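Local coordinates for protein Ton_1535 (Thermococcus onnurineus, PDB 3ZPJ) that is of unknown function but folds as an alpha-solenoid, a right-handed coil of helices that includes a left-handed helical turn, at residues K317-L321 and E347-I352. Residues are numbered along the deposited sequence.
Sequences KAIAL and EALNEI
Helical segments 317-321 and 347-351, the latter followed by I352, run nearly parallel, their axes 10.2 Å apart and crossing at -15°, as in an alpha-solenoid where equivalent helices of successive hairpins stack side by side; helix 332-338 lies between them in sequence. Alpha-helical bonds hold each backbone, L321 N to K317 O at 2.8 Å and E351 N to E347 O at 3.0 Å. The register sets K317 CA 5.9 Å from A348 CA and, one turn on, L321 CA 6.6 Å from I352 CA. A348's small methyl leaves room for the lysine: K317 CG packs on A348 CB at 3.6 Å. K317 has chi1 and chi2 t, then bends at chi3 (113°) to reach two acids one turn apart in a salt-bridge network, NZ to E347 OE1 at 3.3 Å and to E351 OE2 at 3.5 Å, both weak as hydrogen bonds. L321 (m, t) starts sideways, but its branched aliphatic end approaches, CD2 4.2 Å from I352 CG1. A348 and I352 also touch I336 of helix 332-338. L321 CD1 makes a tight van der Waals contact with E351 OE1, 3.1 Å.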
loop_
_atom_site.group_PDB
_atom_site.type_symbol
_atom_site.label_atom_id
_atom_site.label_comp_id
_atom_site.label_asym_id
_atom_site.label_seq_id
_atom_site.Cartn_x
_atom_site.Cartn_y
_atom_site.Cartn_z
ATOM N N LYS A 317 -8.256 31.128 0.603
ATOM C CA LYS A 317 -9.682 30.967 0.869
ATOM C C LYS A 317 -9.893 29.959 1.992
ATOM O O LYS A 317 -10.501 30.280 3.019
ATOM C CB LYS A 317 -10.437 30.523 -0.391
ATOM C CG LYS A 317 -11.918 30.248 -0.139
ATOM C CD LYS A 317 -12.720 30.156 -1.426
ATOM C CE LYS A 317 -13.243 28.751 -1.666
ATOM N NZ LYS A 317 -14.133 28.689 -2.860
ATOM N N ALA A 318 -9.375 28.748 1.787
ATOM C CA ALA A 318 -9.483 27.665 2.764
ATOM C C ALA A 318 -9.148 28.138 4.174
ATOM O O ALA A 318 -9.916 27.928 5.112
ATOM C CB ALA A 318 -8.579 26.507 2.374
ATOM N N ILE A 319 -7.999 28.787 4.313
ATOM C CA ILE A 319 -7.580 29.303 5.606
ATOM C C ILE A 319 -8.648 30.225 6.176
ATOM O O ILE A 319 -8.974 30.156 7.361
ATOM C CB ILE A 319 -6.252 30.067 5.497
ATOM C CG1 ILE A 319 -5.106 29.098 5.181
ATOM C CG2 ILE A 319 -5.978 30.853 6.775
ATOM C CD1 ILE A 319 -3.811 29.801 4.749
ATOM N N ALA A 320 -9.210 31.067 5.316
ATOM C CA ALA A 320 -10.184 32.053 5.757
ATOM C C ALA A 320 -11.492 31.398 6.183
ATOM O O ALA A 320 -12.122 31.844 7.137
ATOM C CB ALA A 320 -10.429 33.087 4.677
ATOM N N LEU A 321 -11.900 30.345 5.484
ATOM C CA LEU A 321 -13.115 29.631 5.861
ATOM C C LEU A 321 -12.952 28.984 7.230
ATOM O O LEU A 321 -13.845 29.066 8.080
ATOM C CB LEU A 321 -13.469 28.554 4.836
ATOM C CG LEU A 321 -13.824 29.002 3.420
ATOM C CD1 LEU A 321 -14.233 27.790 2.598
ATOM C CD2 LEU A 321 -14.919 30.063 3.422
ATOM N N GLU A 347 -16.544 33.964 -3.881
ATOM C CA GLU A 347 -17.032 32.681 -3.399
ATOM C C GLU A 347 -16.754 32.502 -1.915
ATOM O O GLU A 347 -17.589 31.999 -1.173
ATOM C CB GLU A 347 -16.381 31.559 -4.189
ATOM C CG GLU A 347 -16.579 31.712 -5.673
ATOM C CD GLU A 347 -15.847 30.652 -6.445
ATOM O OE1 GLU A 347 -15.103 29.871 -5.805
ATOM O OE2 GLU A 347 -16.013 30.603 -7.685
ATOM N N ALA A 348 -15.570 32.920 -1.493
ATOM C CA ALA A 348 -15.207 32.893 -0.087
ATOM C C ALA A 348 -16.104 33.845 0.682
ATOM O O ALA A 348 -16.364 33.650 1.863
ATOM C CB ALA A 348 -13.758 33.298 0.086
ATOM N N LEU A 349 -16.574 34.880 0.002
ATOM C CA LEU A 349 -17.349 35.928 0.652
ATOM C C LEU A 349 -18.811 35.502 0.819
ATOM O O LEU A 349 -19.534 36.018 1.675
ATOM C CB LEU A 349 -17.221 37.234 -0.138
ATOM C CG LEU A 349 -16.821 38.490 0.645
ATOM C CD1 LEU A 349 -16.208 38.139 1.994
ATOM C CD2 LEU A 349 -15.880 39.376 -0.166
ATOM N N ASN A 350 -19.231 34.543 -0.003
ATOM C CA ASN A 350 -20.560 33.952 0.109
ATOM C C ASN A 350 -20.565 32.830 1.135
ATOM O O ASN A 350 -21.445 32.759 1.992
ATOM C CB ASN A 350 -21.025 33.404 -1.242
ATOM C CG ASN A 350 -21.206 34.491 -2.281
ATOM O OD1 ASN A 350 -21.610 35.618 -1.969
ATOM N ND2 ASN A 350 -20.906 34.158 -3.532
ATOM N N GLU A 351 -19.573 31.953 1.039
ATOM C CA GLU A 351 -19.454 30.832 1.957
ATOM C C GLU A 351 -19.311 31.286 3.414
ATOM O O GLU A 351 -19.711 30.574 4.328
ATOM C CB GLU A 351 -18.311 29.913 1.530
ATOM C CG GLU A 351 -18.535 29.318 0.153
ATOM C CD GLU A 351 -17.398 28.424 -0.298
ATOM O OE1 GLU A 351 -16.595 28.008 0.561
ATOM O OE2 GLU A 351 -17.306 28.137 -1.512
ATOM N N ILE A 352 -18.762 32.478 3.625
ATOM C CA ILE A 352 -18.697 33.078 4.960
ATOM C C ILE A 352 -20.106 33.481 5.416
ATOM O O ILE A 352 -20.368 33.703 6.603
ATOM C CB ILE A 352 -17.686 34.249 4.993
ATOM C CG1 ILE A 352 -16.258 33.694 5.005
ATOM C CG2 ILE A 352 -17.893 35.164 6.194
ATOM C CD1 ILE A 352 -15.181 34.765 5.104
#